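Lovastatin nonaketide synthase, polyketide synthase component (Aspergillus terreus, PDB 7CPX) builds the polyketide backbone of the cholesterol-lowering drug lovastatin from malonyl-CoA, working as a homodimeric, multidomain synthase together with the partner enzyme LovC. Local coordinates at residues Pro10-Gly15 and Asp264-Val269; Ser200-Ala205 and Ser250-Thr255; Pro1110-Val1115 and Asn1140-Asp1145; Arg1147-Leu1152 and Ala1223-Asn1228. The protein carries 2 engineered substitutions. All blocks are in the same frame, centred on the assembly; numbering follows the deposited sequence.

Interaction 1: Pro10-Gly15 and Asp264-Val269; sequences PIVVVG and DTIECV
A classic beta bulge, in which E267 and C268 both face V13, joins strand 11-19 to the start of strand 268-277 in the ketosynthase. The carbonyl oxygen of V13 takes both amides: E267 N comes in within the carbonyl plane, and C268 N sits on a lone pair at 3.0 Å from V13 O, with an N-H...O angle of 155°. V13 N returns a bond to C268 O, though that oxygen is less surely placed. V13 and C268 share a face of the sheet: V13 CG2, which lies beside the backbone N because CG1 is anti to it (chi1 -179°), meets C268 SG at 3.4 Å. The E267 chain runs on, extended, to lay its carboxylate against G15, with OE2 3.3 Å from G15 CA; S16 OG bonds to OE1. P10 CB meets V269 CG1 at 3.6 Å near the start of strand 11-19. Further down, V14 CG1 rests on D264 CB at 4.0 Å, while the D264 carboxylate makes a salt bridge to K514. V14 O and T265 O both accept from K923 NZ. Helix 369-386 packs on E267 and C268, helix 256-261 on P10, V12, V14 and I266: a bulged antiparallel pair with helices against it, as expected in the layered thiolase fold.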
loop_
_atom_site.group_PDB
_atom_site.type_symbol
_atom_site.label_atom_id
_atom_site.label_comp_id
_atom_site.label_asym_id
_atom_site.label_seq_id
_atom_site.Cartn_x
_atom_site.Cartn_y
_atom_site.Cartn_z
ATOM N N PRO A 10 3.352 -1.491 60.759
ATOM C CA PRO A 10 3.917 -2.328 59.694
ATOM C C PRO A 10 2.849 -2.991 58.847
ATOM O O PRO A 10 2.090 -3.835 59.335
ATOM C CB PRO A 10 4.741 -3.363 60.466
ATOM C CG PRO A 10 4.051 -3.473 61.772
ATOM C CD PRO A 10 3.551 -2.094 62.087
ATOM N N ILE A 11 2.782 -2.615 57.570
ATOM C CA ILE A 11 1.865 -3.287 56.672
ATOM C C ILE A 11 2.295 -4.743 56.549
ATOM O O ILE A 11 3.418 -5.116 56.897
ATOM C CB ILE A 11 1.837 -2.584 55.307
ATOM C CG1 ILE A 11 1.448 -1.116 55.489
ATOM C CG2 ILE A 11 0.873 -3.265 54.368
ATOM C CD1 ILE A 11 0.157 -0.902 56.249
ATOM N N VAL A 12 1.384 -5.583 56.071
ATOM C CA VAL A 12 1.637 -7.017 56.029
ATOM C C VAL A 12 1.126 -7.589 54.715
ATOM O O VAL A 12 -0.012 -7.326 54.314
ATOM C CB VAL A 12 0.990 -7.725 57.234
ATOM C CG1 VAL A 12 -0.497 -7.873 57.039
ATOM C CG2 VAL A 12 1.630 -9.065 57.465
ATOM N N VAL A 13 1.976 -8.363 54.045
ATOM C CA VAL A 13 1.570 -9.155 52.889
ATOM C C VAL A 13 0.932 -10.435 53.415
ATOM O O VAL A 13 1.622 -11.301 53.965
ATOM C CB VAL A 13 2.753 -9.471 51.972
ATOM C CG1 VAL A 13 2.280 -10.274 50.777
ATOM C CG2 VAL A 13 3.443 -8.205 51.517
ATOM N N VAL A 14 -0.385 -10.552 53.239
ATOM C CA VAL A 14 -1.120 -11.727 53.689
ATOM C C VAL A 14 -1.302 -12.756 52.583
ATOM O O VAL A 14 -1.517 -13.940 52.880
ATOM C CB VAL A 14 -2.501 -11.328 54.237
ATOM C CG1 VAL A 14 -2.354 -10.423 55.437
ATOM C CG2 VAL A 14 -3.321 -10.632 53.162
ATOM N N GLY A 15 -1.237 -12.343 51.324
ATOM C CA GLY A 15 -1.410 -13.264 50.220
ATOM C C GLY A 15 -0.932 -12.637 48.934
ATOM O O GLY A 15 -0.775 -11.415 48.836
ATOM N N ASP A 264 -5.794 -13.594 59.107
ATOM C CA ASP A 264 -5.264 -13.880 57.781
ATOM C C ASP A 264 -3.816 -14.337 57.891
ATOM O O ASP A 264 -2.990 -13.661 58.513
ATOM C CB ASP A 264 -5.357 -12.643 56.887
ATOM C CG ASP A 264 -6.780 -12.160 56.707
ATOM O OD1 ASP A 264 -7.702 -13.001 56.726
ATOM O OD2 ASP A 264 -6.976 -10.936 56.546
ATOM N N THR A 265 -3.514 -15.486 57.290
ATOM C CA THR A 265 -2.145 -15.977 57.278
ATOM C C THR A 265 -1.239 -14.967 56.590
ATOM O O THR A 265 -1.581 -14.418 55.538
ATOM C CB THR A 265 -2.068 -17.330 56.571
ATOM O OG1 THR A 265 -2.791 -18.307 57.327
ATOM C CG2 THR A 265 -0.621 -17.775 56.430
ATOM N N ILE A 266 -0.085 -14.728 57.184
ATOM C CA ILE A 266 0.807 -13.659 56.761
ATOM C C ILE A 266 1.943 -14.232 55.931
ATOM O O ILE A 266 2.581 -15.219 56.314
ATOM C CB ILE A 266 1.345 -12.895 57.983
ATOM C CG1 ILE A 266 0.233 -12.026 58.575
ATOM C CG2 ILE A 266 2.559 -12.073 57.588
ATOM C CD1 ILE A 266 0.543 -11.463 59.942
ATOM N N GLU A 267 2.200 -13.603 54.785
ATOM C CA GLU A 267 3.349 -13.952 53.961
ATOM C C GLU A 267 4.596 -13.193 54.397
ATOM O O GLU A 267 5.689 -13.766 54.441
ATOM C CB GLU A 267 3.054 -13.670 52.486
ATOM C CG GLU A 267 1.962 -14.538 51.892
ATOM C CD GLU A 267 1.874 -14.405 50.386
ATOM O OE1 GLU A 267 2.527 -13.498 49.830
ATOM O OE2 GLU A 267 1.155 -15.208 49.756
ATOM N N CYS A 268 4.457 -11.910 54.717
ATOM C CA CYS A 268 5.592 -11.150 55.231
ATOM C C CYS A 268 5.072 -9.839 55.799
ATOM O O CYS A 268 3.872 -9.569 55.776
ATOM C CB CYS A 268 6.647 -10.898 54.152
ATOM S SG CYS A 268 6.100 -9.845 52.798
ATOM N N VAL A 269 5.991 -9.023 56.302
ATOM C CA VAL A 269 5.666 -7.740 56.910
ATOM C C VAL A 269 6.450 -6.665 56.176
ATOM O O VAL A 269 7.679 -6.602 56.276
ATOM C CB VAL A 269 5.987 -7.726 58.410
ATOM C CG1 VAL A 269 6.141 -6.301 58.904
ATOM C CG2 VAL A 269 4.903 -8.440 59.191
#

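Interaction 2: Ser200-Ala205 and Ser250-Thr255; sequences SSMAIA and SVVLKT
Four backbone hydrogen bonds join A203-A205 to V251-L253 as an antiparallel pair. A203 and L253 exchange two, with A203 N to L253 O at 2.9 Å and L253 N to A203 O at 2.8 Å. A205 and V251 exchange the other two; the straighter, A205 N to V251 O at 2.9 Å, has an N-H...O angle of 172°. Apolar contacts fall on both faces. V252 takes a partner on each branch: its CG1, anti to the backbone N (chi1 -173°), touches M202 CG at 3.5 Å, with SD and CE of the same methionine close by, and its CG2 meets I204 CD1 at 3.5 Å. Across the sheet, A205 CB sits against L253 CD1 at 3.5 Å. The polar contact is that of K254. Its aliphatic chain passes the carbonyl of S201, CE lying 3.3 Å from S201 O, and bends at chi3 before NZ ends in a salt bridge with D262. Helix 97-113 packs on the face of M202, I204 and V252, and helix 183-196 on that of A203, A205 and L253. In the ketosynthase sheet, strand 203-209 has strand 126-131 as its other neighbour, and strand 247-255 has strand 11-19.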
loop_
_atom_site.group_PDB
_atom_site.type_symbol
_atom_site.label_atom_id
_atom_site.label_comp_id
_atom_site.label_asym_id
_atom_site.label_seq_id
_atom_site.Cartn_x
_atom_site.Cartn_y
_atom_site.Cartn_z
ATOM N N SER A 200 -8.741 2.128 54.518
ATOM C CA SER A 200 -8.886 0.883 53.775
ATOM C C SER A 200 -8.342 -0.255 54.622
ATOM O O SER A 200 -7.142 -0.297 54.912
ATOM C CB SER A 200 -8.151 0.951 52.433
ATOM O OG SER A 200 -8.675 1.982 51.618
ATOM N N SER A 201 -9.223 -1.174 55.016
ATOM C CA SER A 201 -8.788 -2.344 55.768
ATOM C C SER A 201 -7.871 -3.240 54.950
ATOM O O SER A 201 -7.120 -4.033 55.526
ATOM C CB SER A 201 -10.003 -3.145 56.238
ATOM O OG SER A 201 -9.614 -4.404 56.757
ATOM N N MET A 202 -7.915 -3.129 53.625
ATOM C CA MET A 202 -7.109 -3.959 52.748
ATOM C C MET A 202 -6.730 -3.139 51.527
ATOM O O MET A 202 -7.423 -2.185 51.165
ATOM C CB MET A 202 -7.871 -5.226 52.339
ATOM C CG MET A 202 -7.158 -6.106 51.330
ATOM S SD MET A 202 -8.192 -7.497 50.843
ATOM C CE MET A 202 -7.899 -7.545 49.078
ATOM N N ALA A 203 -5.622 -3.513 50.897
ATOM C CA ALA A 203 -5.148 -2.797 49.719
ATOM C C ALA A 203 -4.400 -3.762 48.818
ATOM O O ALA A 203 -3.423 -4.380 49.241
ATOM C CB ALA A 203 -4.247 -1.628 50.114
ATOM N N ILE A 204 -4.853 -3.888 47.579
ATOM C CA ILE A 204 -4.117 -4.649 46.581
ATOM C C ILE A 204 -3.007 -3.762 46.040
ATOM O O ILE A 204 -3.258 -2.639 45.595
ATOM C CB ILE A 204 -5.040 -5.128 45.454
ATOM C CG1 ILE A 204 -6.068 -6.131 45.981
ATOM C CG2 ILE A 204 -4.223 -5.738 44.337
ATOM C CD1 ILE A 204 -5.469 -7.353 46.636
ATOM N N ALA A 205 -1.776 -4.249 46.113
ATOM C CA ALA A 205 -0.646 -3.648 45.422
ATOM C C ALA A 205 -0.292 -4.593 44.286
ATOM O O ALA A 205 0.211 -5.696 44.521
ATOM C CB ALA A 205 0.536 -3.435 46.364
ATOM N N SER A 250 0.133 -9.603 42.151
ATOM C CA SER A 250 -0.827 -8.957 43.027
ATOM C C SER A 250 -0.496 -9.353 44.453
ATOM O O SER A 250 -0.242 -10.526 44.729
ATOM C CB SER A 250 -2.264 -9.358 42.681
ATOM O OG SER A 250 -2.571 -9.034 41.338
ATOM N N VAL A 251 -0.492 -8.376 45.352
ATOM C CA VAL A 251 -0.120 -8.590 46.741
ATOM C C VAL A 251 -1.178 -7.941 47.618
ATOM O O VAL A 251 -1.417 -6.733 47.518
ATOM C CB VAL A 251 1.273 -8.015 47.042
ATOM C CG1 VAL A 251 1.428 -7.711 48.510
ATOM C CG2 VAL A 251 2.348 -8.982 46.585
ATOM N N VAL A 252 -1.812 -8.736 48.472
ATOM C CA VAL A 252 -2.798 -8.214 49.409
ATOM C C VAL A 252 -2.054 -7.661 50.616
ATOM O O VAL A 252 -1.323 -8.390 51.294
ATOM C CB VAL A 252 -3.800 -9.299 49.822
ATOM C CG1 VAL A 252 -4.916 -8.700 50.659
ATOM C CG2 VAL A 252 -4.365 -9.989 48.593
ATOM N N LEU A 253 -2.240 -6.375 50.886
ATOM C CA LEU A 253 -1.556 -5.671 51.954
ATOM C C LEU A 253 -2.569 -5.222 52.994
ATOM O O LEU A 253 -3.670 -4.777 52.653
ATOM C CB LEU A 253 -0.806 -4.457 51.407
ATOM C CG LEU A 253 0.291 -4.740 50.386
ATOM C CD1 LEU A 253 0.892 -3.449 49.879
ATOM C CD2 LEU A 253 1.356 -5.603 51.008
ATOM N N LYS A 254 -2.189 -5.340 54.261
ATOM C CA LYS A 254 -3.034 -4.903 55.357
ATOM C C LYS A 254 -2.141 -4.442 56.495
ATOM O O LYS A 254 -0.961 -4.793 56.567
ATOM C CB LYS A 254 -3.966 -6.020 55.836
ATOM C CG LYS A 254 -4.754 -6.682 54.724
ATOM C CD LYS A 254 -5.635 -7.796 55.244
ATOM C CE LYS A 254 -6.737 -7.269 56.147
ATOM N NZ LYS A 254 -7.738 -8.313 56.495
ATOM N N THR A 255 -2.715 -3.644 57.387
ATOM C CA THR A 255 -2.007 -3.307 58.609
ATOM C C THR A 255 -1.892 -4.560 59.466
ATOM O O THR A 255 -2.837 -5.348 59.567
ATOM C CB THR A 255 -2.729 -2.199 59.376
ATOM O OG1 THR A 255 -3.840 -2.750 60.091
ATOM C CG2 THR A 255 -3.229 -1.122 58.428
#

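Interaction 3: Pro1110-Val1115 and Asn1140-Asp1145; sequences PHMNRV and NMQRAD
V1115 turns CG1 anti to its backbone N (chi1 171°) and CG2 anti to its carbonyl carbon, and each branch finds a partner: CG1 lies 3.7 Å from M1141 CE, and CG2 3.5 Å from R1143 CG. M1141 runs beside V1115, pointing the same way, whereas R1143 passes it at a slant. The pair belongs to the dehydratase domain, in what is probably its C-terminal hotdog half, where strand 1113-1115 forms an edge next to strand 1140-1144. Between the backbones the sound bond is R1143 N to N1113 O at 2.9 Å, with an N-H...O angle of 154°; the return bond, N1113 N to R1143 O, is weak, as is V1115 N to M1141 O. Before the strand, M1112 lies at about a right angle to Q1142, its CB 3.6 Å from Q1142 CG. The guanidinium of R1143 is held elsewhere, NH2 bonding to the carbonyl of A1183, and the V1115 side chain also packs on F1120 of helix 1117-1126. H1111 touches K2196 on helix 2195-2203, so this edge borders the ketoreductase. At the far end the methyl of A1144 lies against the M1112 backbone, A1144 CB 3.6 Å from M1112 CA.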
loop_
_atom_site.group_PDB
_atom_site.type_symbol
_atom_site.label_atom_id
_atom_site.label_comp_id
_atom_site.label_asym_id
_atom_site.label_seq_id
_atom_site.Cartn_x
_atom_site.Cartn_y
_atom_site.Cartn_z
ATOM N N PRO A 1110 37.423 -7.698 -28.668
ATOM C CA PRO A 1110 38.810 -8.150 -28.851
ATOM C C PRO A 1110 39.886 -7.280 -28.224
ATOM O O PRO A 1110 40.625 -7.730 -27.344
ATOM C CB PRO A 1110 38.954 -8.158 -30.375
ATOM C CG PRO A 1110 38.028 -7.072 -30.827
ATOM C CD PRO A 1110 36.841 -7.204 -29.930
ATOM N N HIS A 1111 39.977 -6.031 -28.667
ATOM C CA HIS A 1111 41.027 -5.118 -28.249
ATOM C C HIS A 1111 40.391 -4.001 -27.446
ATOM O O HIS A 1111 39.530 -3.279 -27.957
ATOM C CB HIS A 1111 41.773 -4.527 -29.445
ATOM C CG HIS A 1111 42.016 -5.502 -30.550
ATOM N ND1 HIS A 1111 43.173 -6.244 -30.649
ATOM C CD2 HIS A 1111 41.257 -5.842 -31.618
ATOM C CE1 HIS A 1111 43.111 -7.007 -31.725
ATOM N NE2 HIS A 1111 41.959 -6.782 -32.330
ATOM N N MET A 1112 40.812 -3.865 -26.198
ATOM C CA MET A 1112 40.269 -2.833 -25.328
ATOM C C MET A 1112 41.415 -2.336 -24.463
ATOM O O MET A 1112 41.995 -3.110 -23.696
ATOM C CB MET A 1112 39.121 -3.376 -24.484
ATOM C CG MET A 1112 38.229 -4.368 -25.210
ATOM S SD MET A 1112 36.718 -4.736 -24.305
ATOM C CE MET A 1112 35.665 -3.406 -24.874
ATOM N N ASN A 1113 41.757 -1.061 -24.609
ATOM C CA ASN A 1113 42.787 -0.470 -23.774
ATOM C C ASN A 1113 42.446 -0.690 -22.310
ATOM O O ASN A 1113 41.306 -0.474 -21.885
ATOM C CB ASN A 1113 42.915 1.021 -24.077
ATOM C CG ASN A 1113 43.365 1.288 -25.499
ATOM O OD1 ASN A 1113 44.553 1.476 -25.760
ATOM N ND2 ASN A 1113 42.416 1.301 -26.428
ATOM N N ARG A 1114 43.440 -1.146 -21.549
ATOM C CA ARG A 1114 43.247 -1.494 -20.149
ATOM C C ARG A 1114 42.960 -0.246 -19.327
ATOM O O ARG A 1114 43.866 0.543 -19.043
ATOM C CB ARG A 1114 44.480 -2.219 -19.611
ATOM C CG ARG A 1114 44.321 -2.762 -18.201
ATOM C CD ARG A 1114 45.660 -3.182 -17.619
ATOM N NE ARG A 1114 46.575 -2.052 -17.502
ATOM C CZ ARG A 1114 46.584 -1.195 -16.490
ATOM N NH1 ARG A 1114 45.740 -1.311 -15.477
ATOM N NH2 ARG A 1114 47.463 -0.197 -16.493
ATOM N N VAL A 1115 41.700 -0.064 -18.945
ATOM C CA VAL A 1115 41.300 1.098 -18.164
ATOM C C VAL A 1115 41.908 0.987 -16.774
ATOM O O VAL A 1115 41.624 0.041 -16.029
ATOM C CB VAL A 1115 39.773 1.197 -18.090
ATOM C CG1 VAL A 1115 39.365 2.276 -17.108
ATOM C CG2 VAL A 1115 39.195 1.459 -19.469
ATOM N N ASN A 1140 38.723 -5.104 -12.740
ATOM C CA ASN A 1140 39.490 -4.688 -13.903
ATOM C C ASN A 1140 38.534 -4.394 -15.045
ATOM O O ASN A 1140 37.484 -5.028 -15.172
ATOM C CB ASN A 1140 40.496 -5.759 -14.330
ATOM C CG ASN A 1140 39.832 -6.943 -15.002
ATOM O OD1 ASN A 1140 38.705 -7.308 -14.670
ATOM N ND2 ASN A 1140 40.526 -7.544 -15.959
ATOM N N MET A 1141 38.915 -3.436 -15.883
ATOM C CA MET A 1141 38.112 -3.067 -17.033
ATOM C C MET A 1141 39.029 -2.688 -18.185
ATOM O O MET A 1141 40.186 -2.311 -17.994
ATOM C CB MET A 1141 37.158 -1.910 -16.709
ATOM C CG MET A 1141 36.231 -1.536 -17.853
ATOM S SD MET A 1141 34.912 -0.410 -17.364
ATOM C CE MET A 1141 35.858 1.013 -16.833
ATOM N N GLN A 1142 38.489 -2.798 -19.393
ATOM C CA GLN A 1142 39.206 -2.421 -20.600
ATOM C C GLN A 1142 38.183 -2.018 -21.650
ATOM O O GLN A 1142 37.185 -2.717 -21.842
ATOM C CB GLN A 1142 40.089 -3.568 -21.097
ATOM C CG GLN A 1142 39.366 -4.894 -21.279
ATOM C CD GLN A 1142 39.502 -5.801 -20.075
ATOM O OE1 GLN A 1142 39.181 -5.417 -18.951
ATOM N NE2 GLN A 1142 39.990 -7.014 -20.303
ATOM N N ARG A 1143 38.438 -0.900 -22.326
ATOM C CA ARG A 1143 37.444 -0.278 -23.192
ATOM C C ARG A 1143 38.006 -0.016 -24.581
ATOM O O ARG A 1143 39.197 0.251 -24.746
ATOM C CB ARG A 1143 36.947 1.049 -22.609
ATOM C CG ARG A 1143 37.983 2.167 -22.647
ATOM C CD ARG A 1143 37.377 3.501 -22.279
ATOM N NE ARG A 1143 36.266 3.852 -23.153
ATOM C CZ ARG A 1143 36.405 4.305 -24.392
ATOM N NH1 ARG A 1143 37.600 4.465 -24.937
ATOM N NH2 ARG A 1143 35.322 4.600 -25.102
ATOM N N ALA A 1144 37.122 -0.070 -25.575
ATOM C CA ALA A 1144 37.452 0.329 -26.937
ATOM C C ALA A 1144 36.206 0.197 -27.799
ATOM O O ALA A 1144 35.255 -0.503 -27.444
ATOM C CB ALA A 1144 38.584 -0.512 -27.522
ATOM N N ASP A 1145 36.231 0.880 -28.945
ATOM C CA ASP A 1145 35.167 0.778 -29.941
ATOM C C ASP A 1145 33.801 1.030 -29.313
ATOM O O ASP A 1145 32.829 0.320 -29.578
ATOM C CB ASP A 1145 35.200 -0.583 -30.633
ATOM C CG ASP A 1145 36.521 -0.855 -31.324
ATOM O OD1 ASP A 1145 37.398 0.034 -31.303
ATOM O OD2 ASP A 1145 36.682 -1.957 -31.888
#

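Interaction 4: Arg1147-Leu1152 and Ala1223-Asn1228; sequences RASGTL and AFNTIN
F1224 O is approached from the facing strand by two groups of neighbouring residues: G1150 N, which bonds to it at 2.9 Å, and the hydroxyl of S1149. That hydroxyl, with OG anti to the backbone N (chi1 178°), also lies beside N1225 OD1, and which of the two oxygens receives its proton is not settled. F1224 N completes the pair by bonding to G1150 O at 2.9 Å. At the next hydrogen-bonded pair, A1148 N reaches T1226 O at 2.9 Å in a nearly straight bond (N-H...O 170°), and T1226 N answers to A1148 O. On the A1148 side, a face of the F1224 ring lies over the S1149-G1150 backbone, with G1150 N 3.4 Å above the ring plane and over its centre. L1152 comes in at a slant, CD2 3.7 Å from F1224 CD2, while A1148 CB meets T1226 CG2 at 3.5 Å; helix 1170-1184 packs here. The other face carries R1147 alongside I1227, R1147 CG 3.5 Å from I1227 CD1, and W2019 of the second subunit packs on both. In this probable hotdog sheet the glycine matters: at the backbone angles of G1150, a CB would crowd the F1224 ring and the carbonyl O of S1149.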
loop_
_atom_site.group_PDB
_atom_site.type_symbol
_atom_site.label_atom_id
_atom_site.label_comp_id
_atom_site.label_asym_id
_atom_site.label_seq_id
_atom_site.Cartn_x
_atom_site.Cartn_y
_atom_site.Cartn_z
ATOM N N ARG A 1147 32.897 0.472 -26.354
ATOM C CA ARG A 1147 32.564 -0.751 -25.643
ATOM C C ARG A 1147 33.526 -0.920 -24.480
ATOM O O ARG A 1147 34.616 -0.343 -24.462
ATOM C CB ARG A 1147 32.630 -1.966 -26.570
ATOM C CG ARG A 1147 31.334 -2.736 -26.677
ATOM C CD ARG A 1147 31.340 -3.663 -27.877
ATOM N NE ARG A 1147 30.992 -2.963 -29.108
ATOM C CZ ARG A 1147 30.690 -3.563 -30.252
ATOM N NH1 ARG A 1147 30.683 -4.881 -30.362
ATOM N NH2 ARG A 1147 30.382 -2.821 -31.311
ATOM N N ALA A 1148 33.109 -1.722 -23.504
ATOM C CA ALA A 1148 33.968 -2.038 -22.375
ATOM C C ALA A 1148 33.712 -3.473 -21.950
ATOM O O ALA A 1148 32.692 -4.072 -22.291
ATOM C CB ALA A 1148 33.748 -1.079 -21.200
ATOM N N SER A 1149 34.670 -4.024 -21.215
ATOM C CA SER A 1149 34.548 -5.376 -20.693
ATOM C C SER A 1149 35.527 -5.518 -19.541
ATOM O O SER A 1149 36.265 -4.590 -19.213
ATOM C CB SER A 1149 34.815 -6.421 -21.778
ATOM O OG SER A 1149 34.737 -7.733 -21.251
ATOM N N GLY A 1150 35.509 -6.678 -18.922
ATOM C CA GLY A 1150 36.460 -6.965 -17.869
ATOM C C GLY A 1150 35.830 -7.850 -16.805
ATOM O O GLY A 1150 35.027 -8.730 -17.120
ATOM N N THR A 1151 36.205 -7.596 -15.554
ATOM C CA THR A 1151 35.713 -8.372 -14.427
ATOM C C THR A 1151 35.398 -7.434 -13.274
ATOM O O THR A 1151 36.214 -6.572 -12.930
ATOM C CB THR A 1151 36.741 -9.418 -13.985
ATOM O OG1 THR A 1151 37.248 -10.108 -15.134
ATOM C CG2 THR A 1151 36.109 -10.419 -13.042
ATOM N N LEU A 1152 34.217 -7.603 -12.687
ATOM C CA LEU A 1152 33.797 -6.851 -11.516
ATOM C C LEU A 1152 33.455 -7.829 -10.405
ATOM O O LEU A 1152 32.967 -8.933 -10.666
ATOM C CB LEU A 1152 32.592 -5.956 -11.830
ATOM C CG LEU A 1152 31.315 -6.650 -12.310
ATOM C CD1 LEU A 1152 30.424 -7.042 -11.144
ATOM C CD2 LEU A 1152 30.558 -5.754 -13.270
ATOM N N ALA A 1223 32.761 -11.861 -14.768
ATOM C CA ALA A 1223 33.149 -11.081 -15.927
ATOM C C ALA A 1223 31.954 -10.285 -16.443
ATOM O O ALA A 1223 30.802 -10.528 -16.078
ATOM C CB ALA A 1223 33.708 -11.989 -17.017
ATOM N N PHE A 1224 32.241 -9.321 -17.312
ATOM C CA PHE A 1224 31.206 -8.449 -17.839
ATOM C C PHE A 1224 31.628 -7.915 -19.197
ATOM O O PHE A 1224 32.819 -7.723 -19.467
ATOM C CB PHE A 1224 30.921 -7.275 -16.896
ATOM C CG PHE A 1224 32.007 -6.236 -16.878
ATOM C CD1 PHE A 1224 31.999 -5.196 -17.789
ATOM C CD2 PHE A 1224 33.036 -6.301 -15.956
ATOM C CE1 PHE A 1224 32.993 -4.243 -17.784
ATOM C CE2 PHE A 1224 34.035 -5.347 -15.943
ATOM C CZ PHE A 1224 34.013 -4.315 -16.859
ATOM N N ASN A 1225 30.628 -7.675 -20.037
ATOM C CA ASN A 1225 30.756 -6.915 -21.268
ATOM C C ASN A 1225 29.684 -5.835 -21.272
ATOM O O ASN A 1225 28.662 -5.949 -20.593
ATOM C CB ASN A 1225 30.609 -7.811 -22.503
ATOM C CG ASN A 1225 31.613 -8.943 -22.524
ATOM O OD1 ASN A 1225 32.679 -8.854 -21.916
ATOM N ND2 ASN A 1225 31.277 -10.017 -23.229
ATOM N N THR A 1226 29.923 -4.770 -22.029
ATOM C CA THR A 1226 28.975 -3.666 -22.057
ATOM C C THR A 1226 29.179 -2.851 -23.322
ATOM O O THR A 1226 30.317 -2.570 -23.714
ATOM C CB THR A 1226 29.133 -2.776 -20.820
ATOM O OG1 THR A 1226 28.419 -1.549 -21.014
ATOM C CG2 THR A 1226 30.593 -2.478 -20.565
ATOM N N ILE A 1227 28.067 -2.477 -23.945
ATOM C CA ILE A 1227 28.045 -1.629 -25.127
ATOM C C ILE A 1227 27.497 -0.277 -24.710
ATOM O O ILE A 1227 26.427 -0.200 -24.095
ATOM C CB ILE A 1227 27.176 -2.229 -26.247
ATOM C CG1 ILE A 1227 27.072 -3.754 -26.129
ATOM C CG2 ILE A 1227 27.714 -1.821 -27.607
ATOM C CD1 ILE A 1227 28.375 -4.491 -26.288
ATOM N N ASN A 1228 28.224 0.787 -25.037
ATOM C CA ASN A 1228 27.699 2.139 -24.868
ATOM C C ASN A 1228 26.891 2.485 -26.120
ATOM O O ASN A 1228 27.318 3.232 -27.002
ATOM C CB ASN A 1228 28.828 3.126 -24.610
ATOM C CG ASN A 1228 28.335 4.548 -24.418
ATOM O OD1 ASN A 1228 29.022 5.500 -24.777
ATOM N ND2 ASN A 1228 27.143 4.698 -23.849
#

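How the interactions relate
Interactions 1 and 2 share the ketosynthase sheet, where strand 247-255 lies between strands 203-209 and 11-19; K254 ties the two, its NZ bridging to D264 while its backbone O probably bonds to V12 N. Interactions 3 and 4 join in the same manner in the dehydratase, strands 1140-1144 and 1147-1152 being neighbours, with a probable bond between Q1142 N and S1149 O. The two pairs stand far apart, about 79 to 88 Å between centres. Interactions 1, 2 and 4 are buried; interaction 3, at a sheet edge beside the ketoreductase, is partly exposed and has weaker backbone bonds. Interaction 1 is bulged, whereas 2 and 4 pair regularly, and only interaction 4 touches the second subunit.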